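Side-chain contacts in catalase (Bacillus pumilus, PDB 4QOL), which breaks hydrogen peroxide down to water and oxygen at a buried heme and also shows peroxidase-like reactivity toward phenolic substrates: residues A[112-117]-A[216-221]; A[191-196]-A[248-253]; A[57-62]-A[238-243]; A[302-305]-A[309-312]. All blocks are in the same frame, centred on the assembly; numbering follows the deposited sequence. Where two conformers were deposited one is given.

Contact 1: residues A[112-117]-A[216-221]. With HEM (protoporphyrin IX containing Fe), chain E.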
# COMPACT_ATOMS: atom_id res chain seq x y z
N ARG A 112 -21.89 1.83 -21.25
CA ARG A 112 -20.54 2.19 -21.48
C ARG A 112 -20.17 3.50 -20.83
O ARG A 112 -20.91 4.49 -20.94
CB ARG A 112 -20.30 2.33 -22.99
CG ARG A 112 -19.77 1.07 -23.70
CD ARG A 112 -20.59 -0.18 -23.47
NE ARG A 112 -20.05 -1.38 -24.18
CZ ARG A 112 -20.58 -2.57 -24.03
NH1 ARG A 112 -21.63 -2.74 -23.27
NH2 ARG A 112 -20.05 -3.62 -24.63
N GLY A 113 -18.99 3.53 -20.22
CA GLY A 113 -18.46 4.80 -19.71
C GLY A 113 -17.96 5.70 -20.80
O GLY A 113 -17.44 5.24 -21.82
N PHE A 114 -18.07 6.97 -20.53
CA PHE A 114 -17.76 8.04 -21.46
C PHE A 114 -17.26 9.20 -20.60
O PHE A 114 -17.99 10.10 -20.23
CB PHE A 114 -19.03 8.42 -22.23
CG PHE A 114 -18.80 9.20 -23.50
CD1 PHE A 114 -17.98 10.31 -23.54
CD2 PHE A 114 -19.48 8.84 -24.66
CE1 PHE A 114 -17.81 11.04 -24.72
CE2 PHE A 114 -19.33 9.54 -25.83
CZ PHE A 114 -18.49 10.66 -25.87
N ALA A 115 -15.97 9.14 -20.26
CA ALA A 115 -15.35 10.06 -19.27
C ALA A 115 -14.44 11.05 -19.96
O ALA A 115 -13.52 10.64 -20.65
CB ALA A 115 -14.55 9.26 -18.23
N VAL A 116 -14.72 12.34 -19.84
CA VAL A 116 -13.97 13.37 -20.49
C VAL A 116 -13.33 14.34 -19.50
O VAL A 116 -14.02 14.91 -18.64
CB VAL A 116 -14.91 14.18 -21.43
CG1 VAL A 116 -14.11 15.25 -22.19
CG2 VAL A 116 -15.64 13.24 -22.40
N LYS A 117 -12.02 14.49 -19.63
CA LYS A 117 -11.25 15.42 -18.79
C LYS A 117 -10.86 16.60 -19.71
O LYS A 117 -10.17 16.38 -20.70
CB LYS A 117 -10.00 14.71 -18.27
CG LYS A 117 -9.00 15.55 -17.48
CD LYS A 117 -7.79 14.76 -16.96
CE LYS A 117 -8.16 13.63 -16.03
NZ LYS A 117 -8.97 14.00 -14.82
N TYR A 216 -26.17 17.43 -20.19
CA TYR A 216 -25.22 17.30 -21.30
C TYR A 216 -25.51 16.06 -22.16
O TYR A 216 -25.84 14.95 -21.64
CB TYR A 216 -23.83 17.11 -20.74
CG TYR A 216 -23.22 18.28 -19.99
CD1 TYR A 216 -22.59 19.32 -20.64
CD2 TYR A 216 -23.16 18.26 -18.58
CE1 TYR A 216 -21.99 20.35 -19.96
CE2 TYR A 216 -22.52 19.27 -17.89
CZ TYR A 216 -21.95 20.32 -18.58
OH TYR A 216 -21.28 21.27 -17.88
N HIS A 217 -25.27 16.21 -23.46
CA HIS A 217 -25.48 15.11 -24.41
C HIS A 217 -24.38 15.13 -25.46
O HIS A 217 -24.05 16.22 -25.98
CB HIS A 217 -26.82 15.31 -25.11
CG HIS A 217 -27.98 15.31 -24.18
ND1 HIS A 217 -28.60 14.14 -23.76
CD2 HIS A 217 -28.65 16.32 -23.60
CE1 HIS A 217 -29.60 14.45 -22.95
NE2 HIS A 217 -29.65 15.76 -22.84
N TRP A 218 -23.78 13.97 -25.75
CA TRP A 218 -22.79 13.85 -26.80
C TRP A 218 -23.42 13.05 -27.98
O TRP A 218 -23.90 11.92 -27.78
CB TRP A 218 -21.58 13.06 -26.30
CG TRP A 218 -20.73 13.69 -25.24
CD1 TRP A 218 -20.63 13.30 -23.90
CD2 TRP A 218 -19.78 14.76 -25.40
NE1 TRP A 218 -19.69 14.07 -23.25
CE2 TRP A 218 -19.13 14.95 -24.15
CE3 TRP A 218 -19.35 15.54 -26.50
CZ2 TRP A 218 -18.11 15.89 -23.96
CZ3 TRP A 218 -18.36 16.52 -26.29
CH2 TRP A 218 -17.75 16.67 -25.03
N ARG A 219 -23.39 13.63 -29.17
CA ARG A 219 -23.89 12.99 -30.40
C ARG A 219 -22.74 12.61 -31.37
O ARG A 219 -21.99 13.48 -31.83
CB ARG A 219 -24.86 13.92 -31.13
CG ARG A 219 -26.21 13.71 -30.55
CD ARG A 219 -27.20 14.84 -30.84
NE ARG A 219 -27.33 15.23 -32.23
CZ ARG A 219 -28.15 16.20 -32.64
NH1 ARG A 219 -28.94 16.85 -31.76
NH2 ARG A 219 -28.24 16.50 -33.93
N PRO A 220 -22.58 11.32 -31.61
CA PRO A 220 -21.47 10.86 -32.41
C PRO A 220 -21.54 11.27 -33.86
O PRO A 220 -22.54 11.04 -34.52
CB PRO A 220 -21.57 9.35 -32.30
CG PRO A 220 -23.02 9.08 -32.02
CD PRO A 220 -23.47 10.21 -31.20
N SER A 221 -20.44 11.79 -34.36
CA SER A 221 -20.34 12.08 -35.79
C SER A 221 -20.44 10.81 -36.59
O SER A 221 -20.93 10.83 -37.72
CB SER A 221 -19.01 12.75 -36.11
OG SER A 221 -17.91 11.89 -35.83
CHA HEM E . -15.74 4.65 -12.53
CHB HEM E . -18.21 4.96 -8.37
CHC HEM E . -22.28 6.18 -10.97
CHD HEM E . -19.50 6.52 -14.92
C1A HEM E . -16.08 4.60 -11.19
C2A HEM E . -15.20 4.20 -10.12
C3A HEM E . -15.90 4.29 -8.96
C4A HEM E . -17.19 4.74 -9.29
CMA HEM E . -15.49 4.09 -7.53
CAA HEM E . -13.77 3.82 -10.31
CBA HEM E . -13.03 5.12 -10.66
CGA HEM E . -11.56 4.93 -10.70
O1A HEM E . -10.87 5.84 -11.21
O2A HEM E . -11.01 3.96 -10.13
C1B HEM E . -19.53 5.30 -8.77
C2B HEM E . -20.60 5.46 -7.83
C3B HEM E . -21.73 5.77 -8.53
C4B HEM E . -21.36 5.87 -9.94
CMB HEM E . -20.45 5.30 -6.34
CAB HEM E . -23.08 6.07 -8.03
CBB HEM E . -23.25 6.34 -6.74
C1C HEM E . -21.86 6.38 -12.28
C2C HEM E . -22.61 7.06 -13.22
C3C HEM E . -21.84 7.13 -14.34
C4C HEM E . -20.57 6.57 -14.06
CMC HEM E . -24.05 7.49 -13.02
CAC HEM E . -22.17 7.84 -15.53
CBC HEM E . -23.01 8.85 -15.42
C1D HEM E . -18.25 6.02 -14.53
C2D HEM E . -17.15 5.90 -15.49
C3D HEM E . -16.10 5.36 -14.86
C4D HEM E . -16.57 5.16 -13.49
CMD HEM E . -17.27 6.32 -16.92
CAD HEM E . -14.74 5.05 -15.42
CBD HEM E . -13.96 6.39 -15.39
CGD HEM E . -12.62 6.04 -15.99
O1D HEM E . -12.55 6.01 -17.21
O2D HEM E . -11.62 5.79 -15.27
NA HEM E . -17.32 4.97 -10.65
NB HEM E . -20.05 5.56 -9.99
NC HEM E . -20.60 6.15 -12.77
ND HEM E . -17.87 5.57 -13.34
FE HEM E . -18.92 5.56 -11.73
O HOH W 1 -18.92 12.88 -20.66
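A chi1 of -162° turns CG of Phe114 opposite the backbone N and brings the phenyl ring against Trp218, whose indole comes to meet it with CG opposite the carbonyl carbon (chi1 -67°). The planes differ by only 6°, and the phenyl ring covers the five-membered ring as an offset (parallel-displaced) stack, centroids 4.4 Å apart. The displacement sets rim over rim: Phe114 CE1 is 3.7 Å from Trp218 CD1, and Phe114 CZ is 3.8 Å from Trp218 CG. Val116 adds a methyl, CG2, that approaches the benzene half of the indole obliquely, 3.9 Å from Trp218 CZ2, and also lies in the plane of the Phe114 ring at its edge. These are residues of the catalase beta-barrel: on strand 113-120 Phe114 and Val116 face strand 211-220, whereas Ala115 between them points the other way, to the heme side. Met298 of strand 293-302 touches all three contact residues, and Trp259 meets Phe114 edge-to-face. Tryptophan brings one polar group into this apolar interior, and a water in the indole plane satisfies it: the water accepts from Trp218 NE1 at 3.0 Å and donates to Phe114 O at 3.0 Å. Next to Phe114, Gly113, without a side chain, lets the backbone pass close to the heme, its CA 3.4 Å from the methyl carbon CMD of HEM.

Contact 2: residues A[191-196]-A[248-253]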
# COMPACT_ATOMS: atom_id res chain seq x y z
N TYR A 191 -16.89 2.03 -29.39
CA TYR A 191 -16.92 3.24 -28.61
C TYR A 191 -17.16 4.50 -29.44
O TYR A 191 -17.59 5.50 -28.91
CB TYR A 191 -15.60 3.41 -27.83
CG TYR A 191 -15.30 2.35 -26.78
CD1 TYR A 191 -16.27 1.93 -25.87
CD2 TYR A 191 -14.04 1.78 -26.70
CE1 TYR A 191 -15.97 0.99 -24.89
CE2 TYR A 191 -13.71 0.85 -25.75
CZ TYR A 191 -14.69 0.42 -24.84
OH TYR A 191 -14.36 -0.51 -23.91
N ALA A 192 -16.92 4.43 -30.76
CA ALA A 192 -17.09 5.61 -31.65
C ALA A 192 -18.53 5.82 -32.08
O ALA A 192 -19.04 6.93 -32.15
CB ALA A 192 -16.21 5.48 -32.89
N GLU A 193 -19.25 4.73 -32.29
CA GLU A 193 -20.64 4.81 -32.82
C GLU A 193 -21.64 4.69 -31.68
O GLU A 193 -22.46 3.76 -31.59
CB GLU A 193 -20.84 3.69 -33.86
CG GLU A 193 -19.96 3.85 -35.10
CD GLU A 193 -20.13 2.71 -36.10
OE1 GLU A 193 -19.23 1.84 -36.21
OE2 GLU A 193 -21.16 2.70 -36.78
N MET A 194 -21.50 5.62 -30.72
CA MET A 194 -22.08 5.49 -29.40
C MET A 194 -22.46 6.86 -28.88
O MET A 194 -21.74 7.83 -29.13
CB MET A 194 -21.01 4.88 -28.49
CG MET A 194 -21.44 4.58 -27.11
SD MET A 194 -20.11 3.79 -26.12
CE MET A 194 -19.08 5.18 -25.64
N ARG A 195 -23.58 6.91 -28.18
CA ARG A 195 -24.08 8.09 -27.49
C ARG A 195 -23.21 8.42 -26.27
O ARG A 195 -22.48 7.55 -25.79
CB ARG A 195 -25.48 7.74 -26.99
CG ARG A 195 -26.32 8.86 -26.49
CD ARG A 195 -27.61 8.32 -25.88
NE ARG A 195 -28.34 7.38 -26.74
CZ ARG A 195 -29.37 7.68 -27.53
NH1 ARG A 195 -29.86 8.90 -27.58
NH2 ARG A 195 -29.95 6.73 -28.27
N GLY A 196 -23.24 9.70 -25.84
CA GLY A 196 -22.71 10.06 -24.54
C GLY A 196 -23.68 10.94 -23.79
O GLY A 196 -24.47 11.66 -24.40
N TYR A 248 -8.35 2.59 -31.39
CA TYR A 248 -6.94 2.81 -31.65
C TYR A 248 -6.72 2.93 -33.15
O TYR A 248 -6.02 3.83 -33.64
CB TYR A 248 -6.13 1.67 -31.05
CG TYR A 248 -4.63 1.89 -31.17
CD1 TYR A 248 -3.96 1.53 -32.31
CD2 TYR A 248 -3.92 2.52 -30.13
CE1 TYR A 248 -2.60 1.77 -32.42
CE2 TYR A 248 -2.59 2.75 -30.25
CZ TYR A 248 -1.93 2.39 -31.40
OH TYR A 248 -0.56 2.64 -31.45
N ASP A 249 -7.31 1.99 -33.86
CA ASP A 249 -7.11 1.90 -35.31
C ASP A 249 -7.68 3.09 -36.07
O ASP A 249 -7.03 3.58 -37.01
CB ASP A 249 -7.75 0.59 -35.82
CG ASP A 249 -6.93 -0.64 -35.46
OD1 ASP A 249 -5.78 -0.54 -34.89
OD2 ASP A 249 -7.42 -1.76 -35.74
N ARG A 250 -8.86 3.56 -35.69
CA ARG A 250 -9.42 4.81 -36.26
C ARG A 250 -8.45 5.98 -36.16
O ARG A 250 -8.19 6.69 -37.12
CB ARG A 250 -10.68 5.26 -35.54
CG ARG A 250 -11.89 4.48 -35.85
CD ARG A 250 -13.06 4.87 -34.94
NE ARG A 250 -14.16 3.92 -35.10
CZ ARG A 250 -15.14 4.01 -35.99
NH1 ARG A 250 -15.24 5.07 -36.79
NH2 ARG A 250 -16.07 3.05 -36.05
N ILE A 251 -7.93 6.16 -34.94
CA ILE A 251 -7.05 7.26 -34.70
C ILE A 251 -5.74 7.07 -35.41
O ILE A 251 -5.18 8.03 -35.99
CB ILE A 251 -6.86 7.45 -33.19
CG1 ILE A 251 -8.18 7.97 -32.62
CG2 ILE A 251 -5.70 8.41 -32.90
CD1 ILE A 251 -8.23 8.05 -31.10
N GLU A 252 -5.23 5.83 -35.42
CA GLU A 252 -3.94 5.58 -36.07
C GLU A 252 -4.04 5.86 -37.58
O GLU A 252 -3.10 6.38 -38.19
CB GLU A 252 -3.46 4.18 -35.78
CG GLU A 252 -1.93 4.13 -35.74
CD GLU A 252 -1.28 5.15 -34.74
OE1 GLU A 252 -0.09 5.44 -34.95
OE2 GLU A 252 -1.87 5.67 -33.73
N LYS A 253 -5.21 5.59 -38.14
CA LYS A 253 -5.51 5.85 -39.57
C LYS A 253 -5.82 7.27 -39.95
O LYS A 253 -5.83 7.61 -41.14
CB LYS A 253 -6.75 5.04 -39.98
CG LYS A 253 -6.47 3.87 -40.91
CD LYS A 253 -6.73 2.49 -40.29
CE LYS A 253 -8.11 1.93 -40.58
NZ LYS A 253 -8.54 1.03 -39.46
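An inverse gamma turn centred on Glu193, in the loop that leads to strand 196-197, presents Ala192 and Glu193 to Arg250 of helix 242-253. Ala192 puts its methyl over one face of the guanidinium, offset toward the rim, with CB 3.4 Å from Arg250 NE and 3.6 Å from Arg250 CZ; alanine is small enough to let the flat group lie this close. Glu193 comes to the edge instead. Its chain crosses that of Arg250 at about a right angle, and OE1 makes a salt bridge to Arg250 NH2 at 3.4 Å near the guanidinium plane. With the carboxylate and guanidinium planes 62° apart, this is a single-point charge contact, not a paired, coplanar one. The turn itself carries a weak bond from Met194 N to Ala192 O, 3.1 Å. The contact joins this bend of loop to the flank of a regular helix. Arginine suits this flank because its chain, extended from CG to NE, spans the gap. Both charged groups have stronger partners nearby: Arg250 NE pairs with Asp246, one turn earlier on the helix, while Glu193 OE1 accepts from Asn190 ND2 and OE2 is bridged to Arg225.

Contact 3: residues A[57-62]-A[238-243]. With HEM (protoporphyrin IX containing Fe), chain E.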
# COMPACT_ATOMS: atom_id res chain seq x y z
N HIS A 57 -15.94 -0.29 -14.23
CA HIS A 57 -15.35 0.24 -15.50
C HIS A 57 -13.88 -0.13 -15.69
O HIS A 57 -13.06 0.63 -16.19
CB HIS A 57 -15.52 1.72 -15.61
CG HIS A 57 -16.97 2.18 -15.64
ND1 HIS A 57 -17.54 2.67 -16.78
CD2 HIS A 57 -17.88 2.31 -14.67
CE1 HIS A 57 -18.78 3.07 -16.52
NE2 HIS A 57 -19.02 2.88 -15.24
N ALA A 58 -13.56 -1.32 -15.21
CA ALA A 58 -12.15 -1.79 -15.24
C ALA A 58 -11.59 -1.96 -16.66
O ALA A 58 -10.42 -1.70 -16.90
CB ALA A 58 -12.03 -3.10 -14.48
N ARG A 59 -12.42 -2.43 -17.57
CA ARG A 59 -12.07 -2.55 -18.98
C ARG A 59 -12.37 -1.29 -19.73
O ARG A 59 -13.50 -0.84 -19.73
CB ARG A 59 -12.92 -3.69 -19.66
CG ARG A 59 -12.92 -3.67 -21.20
CD ARG A 59 -11.59 -3.87 -21.89
NE ARG A 59 -11.35 -5.26 -22.15
CZ ARG A 59 -10.27 -5.73 -22.74
NH1 ARG A 59 -9.28 -4.92 -23.08
NH2 ARG A 59 -10.14 -7.05 -22.91
N GLY A 60 -11.33 -0.70 -20.37
CA GLY A 60 -11.52 0.52 -21.16
C GLY A 60 -10.33 0.91 -22.00
O GLY A 60 -9.31 0.25 -21.99
N ALA A 61 -10.47 2.06 -22.65
CA ALA A 61 -9.53 2.53 -23.65
C ALA A 61 -9.58 4.04 -23.64
O ALA A 61 -10.64 4.62 -23.54
CB ALA A 61 -9.88 2.01 -25.05
N GLY A 62 -8.41 4.64 -23.86
CA GLY A 62 -8.31 6.10 -23.81
C GLY A 62 -7.77 6.74 -25.08
O GLY A 62 -7.01 6.14 -25.82
N ASN A 238 -14.17 -14.14 -32.04
CA ASN A 238 -12.85 -13.88 -32.58
C ASN A 238 -12.12 -12.68 -32.02
O ASN A 238 -10.94 -12.48 -32.36
CB ASN A 238 -12.93 -13.67 -34.09
CG ASN A 238 -13.40 -14.91 -34.82
OD1 ASN A 238 -12.91 -16.01 -34.59
ND2 ASN A 238 -14.37 -14.72 -35.68
N ASP A 239 -12.78 -11.86 -31.22
CA ASP A 239 -12.07 -10.72 -30.62
C ASP A 239 -12.79 -10.32 -29.33
O ASP A 239 -13.94 -9.97 -29.36
CB ASP A 239 -12.04 -9.58 -31.60
CG ASP A 239 -11.05 -8.48 -31.22
OD1 ASP A 239 -10.40 -8.54 -30.13
OD2 ASP A 239 -10.90 -7.54 -32.05
N PHE A 240 -12.06 -10.36 -28.22
CA PHE A 240 -12.58 -9.96 -26.93
C PHE A 240 -12.17 -8.51 -26.59
O PHE A 240 -12.42 -8.02 -25.49
CB PHE A 240 -12.18 -10.94 -25.82
CG PHE A 240 -10.73 -11.01 -25.57
CD1 PHE A 240 -9.93 -11.84 -26.35
CD2 PHE A 240 -10.14 -10.28 -24.57
CE1 PHE A 240 -8.54 -11.94 -26.12
CE2 PHE A 240 -8.75 -10.35 -24.33
CZ PHE A 240 -7.95 -11.18 -25.12
N GLN A 241 -11.48 -7.83 -27.49
CA GLN A 241 -11.13 -6.39 -27.25
C GLN A 241 -11.44 -5.57 -28.49
O GLN A 241 -10.69 -4.67 -28.87
CB GLN A 241 -9.65 -6.17 -26.82
CG GLN A 241 -8.63 -6.62 -27.89
CD GLN A 241 -7.90 -7.91 -27.53
OE1 GLN A 241 -7.17 -7.96 -26.54
NE2 GLN A 241 -8.16 -8.98 -28.30
N HIS A 242 -12.58 -5.79 -29.11
CA HIS A 242 -12.77 -5.25 -30.44
C HIS A 242 -12.98 -3.70 -30.47
O HIS A 242 -12.71 -3.00 -31.48
CB HIS A 242 -13.95 -5.94 -31.15
CG HIS A 242 -15.27 -5.38 -30.74
ND1 HIS A 242 -15.87 -5.69 -29.54
CD2 HIS A 242 -16.06 -4.44 -31.32
CE1 HIS A 242 -16.97 -4.98 -29.41
NE2 HIS A 242 -17.11 -4.21 -30.46
N ALA A 243 -13.48 -3.17 -29.34
CA ALA A 243 -13.77 -1.75 -29.27
C ALA A 243 -12.50 -1.03 -28.98
O ALA A 243 -12.26 0.04 -29.54
CB ALA A 243 -14.86 -1.48 -28.18
CHA HEM E . -15.74 4.65 -12.53
CHB HEM E . -18.21 4.96 -8.37
CHC HEM E . -22.28 6.18 -10.97
CHD HEM E . -19.50 6.52 -14.92
C1A HEM E . -16.08 4.60 -11.19
C2A HEM E . -15.20 4.20 -10.12
C3A HEM E . -15.90 4.29 -8.96
C4A HEM E . -17.19 4.74 -9.29
CMA HEM E . -15.49 4.09 -7.53
CAA HEM E . -13.77 3.82 -10.31
CBA HEM E . -13.03 5.12 -10.66
CGA HEM E . -11.56 4.93 -10.70
O1A HEM E . -10.87 5.84 -11.21
O2A HEM E . -11.01 3.96 -10.13
C1B HEM E . -19.53 5.30 -8.77
C2B HEM E . -20.60 5.46 -7.83
C3B HEM E . -21.73 5.77 -8.53
C4B HEM E . -21.36 5.87 -9.94
CMB HEM E . -20.45 5.30 -6.34
CAB HEM E . -23.08 6.07 -8.03
CBB HEM E . -23.25 6.34 -6.74
C1C HEM E . -21.86 6.38 -12.28
C2C HEM E . -22.61 7.06 -13.22
C3C HEM E . -21.84 7.13 -14.34
C4C HEM E . -20.57 6.57 -14.06
CMC HEM E . -24.05 7.49 -13.02
CAC HEM E . -22.17 7.84 -15.53
CBC HEM E . -23.01 8.85 -15.42
C1D HEM E . -18.25 6.02 -14.53
C2D HEM E . -17.15 5.90 -15.49
C3D HEM E . -16.10 5.36 -14.86
C4D HEM E . -16.57 5.16 -13.49
CMD HEM E . -17.27 6.32 -16.92
CAD HEM E . -14.74 5.05 -15.42
CBD HEM E . -13.96 6.39 -15.39
CGD HEM E . -12.62 6.04 -15.99
O1D HEM E . -12.55 6.01 -17.21
O2D HEM E . -11.62 5.79 -15.27
NA HEM E . -17.32 4.97 -10.65
NB HEM E . -20.05 5.56 -9.99
NC HEM E . -20.60 6.15 -12.77
ND HEM E . -17.87 5.57 -13.34
FE HEM E . -18.92 5.56 -11.73
O HOH W 2 -7.04 -6.09 -24.49
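Arg59, just before strand 60-69, reaches to Phe240 and Gln241. Its CB points toward 238-243, CG stands opposite the backbone N (chi1 165°), and the chain then bends twice, at chi2 and chi3. Past the bends, NE is bonded to Ser104 O, which limits how the guanidinium can turn. CZ divides the head between two neighbours. NH1 passes Gln241 CB at 4.0 Å and donates to a water 2.9 Å away at the guanidinium edge; that water donates to Gln241 OE1 at 2.8 Å, so the polar link runs through solvent. NH2 lies 3.6 Å from Phe240 O, without a hydrogen bond to it, and 3.6 Å from Phe240 CD2. It sits at the rim of that ring and not over the face, so this is no cation-pi pair; the planes are 54° apart. Arginine suits the place because one flat head can serve the Ser104 carbonyl, a water and an aromatic rim together. The partner side is stiffened from within. Asp239 OD1 accepts from Gln241 N at 2.9 Å, well above the carboxylate plane, and from Gln241 NE2 at 2.9 Å, nearly along the C-O axis and on the other side of that plane. His100 of a neighbouring subunit meets Phe240 edge-to-face. At the other end of 57-62, the His57 ring lies flat over the porphyrin, NE2 3.3 Å from heme C1D, consistent with the distal histidine of heme catalases. Asp239 to Gln241 form an Asx turn leading into helix 242-253, with Gln241 at the N-cap.

Contact 4: residues A[302-305]-A[309-312]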
# COMPACT_ATOMS: atom_id res chain seq x y z
N ARG A 302 -5.46 11.48 -31.01
CA ARG A 302 -4.16 10.98 -30.58
C ARG A 302 -4.29 9.79 -29.61
O ARG A 302 -4.91 9.91 -28.56
CB ARG A 302 -3.37 12.13 -29.97
CG ARG A 302 -1.96 11.76 -29.59
CD ARG A 302 -1.08 12.98 -29.25
NE ARG A 302 -1.71 13.91 -28.32
CZ ARG A 302 -1.49 14.00 -27.00
NH1 ARG A 302 -0.66 13.22 -26.37
NH2 ARG A 302 -2.16 14.92 -26.31
N ASN A 303 -3.62 8.68 -29.92
CA ASN A 303 -3.53 7.60 -29.00
C ASN A 303 -2.47 7.93 -27.92
O ASN A 303 -1.51 8.65 -28.17
CB ASN A 303 -3.22 6.29 -29.70
CG ASN A 303 -4.36 5.83 -30.57
OD1 ASN A 303 -5.51 5.78 -30.12
ND2 ASN A 303 -4.06 5.48 -31.80
N PRO A 304 -2.64 7.38 -26.72
CA PRO A 304 -1.59 7.55 -25.70
C PRO A 304 -0.29 6.92 -26.08
O PRO A 304 -0.23 5.97 -26.94
CB PRO A 304 -2.17 6.86 -24.45
CG PRO A 304 -3.66 6.81 -24.73
CD PRO A 304 -3.77 6.58 -26.20
N GLU A 305 0.76 7.38 -25.42
CA GLU A 305 2.08 6.71 -25.64
C GLU A 305 2.27 5.44 -24.85
O GLU A 305 3.03 4.58 -25.28
CB GLU A 305 3.20 7.70 -25.28
CG GLU A 305 3.25 8.89 -26.25
CD GLU A 305 3.48 8.40 -27.71
OE1 GLU A 305 2.55 8.51 -28.60
OE2 GLU A 305 4.60 7.86 -27.94
N ALA A 309 0.42 4.00 -18.10
CA ALA A 309 0.77 5.21 -17.46
C ALA A 309 -0.33 6.26 -17.65
O ALA A 309 -0.51 7.14 -16.80
CB ALA A 309 2.13 5.76 -17.96
N GLU A 310 -1.00 6.20 -18.80
CA GLU A 310 -1.99 7.22 -19.21
C GLU A 310 -3.41 6.71 -19.09
O GLU A 310 -4.19 7.31 -18.39
CB GLU A 310 -1.67 7.67 -20.64
CG GLU A 310 -0.32 8.38 -20.73
CD GLU A 310 0.13 8.59 -22.13
OE1 GLU A 310 -0.52 9.39 -22.80
OE2 GLU A 310 1.13 7.94 -22.56
N THR A 311 -3.74 5.58 -19.68
CA THR A 311 -5.12 5.10 -19.60
C THR A 311 -5.43 4.40 -18.26
O THR A 311 -6.41 4.74 -17.59
CB THR A 311 -5.48 4.23 -20.81
OG1 THR A 311 -5.25 4.97 -22.01
CG2 THR A 311 -6.89 3.76 -20.77
N GLU A 312 -4.56 3.47 -17.86
CA GLU A 312 -4.84 2.72 -16.65
C GLU A 312 -4.80 3.66 -15.44
O GLU A 312 -5.64 3.54 -14.56
CB GLU A 312 -3.94 1.51 -16.50
CG GLU A 312 -4.34 0.68 -15.31
CD GLU A 312 -5.69 -0.03 -15.46
OE1 GLU A 312 -6.27 -0.38 -14.43
OE2 GLU A 312 -6.13 -0.26 -16.62
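The carboxylate of Glu310 is the flat group here, and Pro304 CB lies over one of its faces, 3.4 Å from OE1 and 3.7 Å from CD. The backbone N of Glu305 donates to Glu310 OE2 at 2.9 Å; the N-H...O angle of 122° makes this a weak, bent bond. Glu305 CB also comes to 3.4 Å from Glu310 OE2. The carboxylate is put there by a side chain whose CG stands opposite its carbonyl carbon (chi1 -65°) and which runs extended beyond CG, back over the residues that precede the helix. Glutamate suits the place because its two oxygens can be shared out: OE2 also accepts from Asn306 N, so two successive backbone N-H groups turn to one oxygen, while OE1 has its stronger partner in Tyr64 OH. Arg302 NH1, 5.2 Å from Glu310 OE1, is not in contact but would probably favour the negative charge. Proline gives the apolar counterpart: Pro304 CG rests 3.6 Å from Thr311 OG1, and the ring restricts phi at this position. The other branch of Thr311, CG2, packs on Gly62 of strand 60-69. The helix has a wider pi-type turn at 309-312, where the acid and the threonine follow each other. The short helix 307-312 lies against the loop leaving strand 293-302, with Thr311 packed on Phe92 and Arg94 of strand 88-96, and with Pro378 of a neighbouring subunit against Glu305 and Ala309.

In the fold
From the N terminus, 57-62 comes first and opens contact 3; 112-117 then opens contact 1, and 191-196 opens contact 2. The chain returns at 216-221 to close contact 1, at 238-243 to close contact 3 and at 248-253 to close contact 2. Contact 1 is therefore enclosed by contact 3, while contact 2 crosses both. Contact 4 follows in series, a short local contact between the loop after strand 293-302 and helix 307-312. Barrel strands meet in contact 1; contacts 3 and 2 bring the start and the flank of helix 242-253 against the run leading into strand 60-69 and the loop before strand 196-197. Asn303, in the first segment of contact 4, bonds the Glu252 side chain and Tyr248 O; contacts 1 and 3 share the heme.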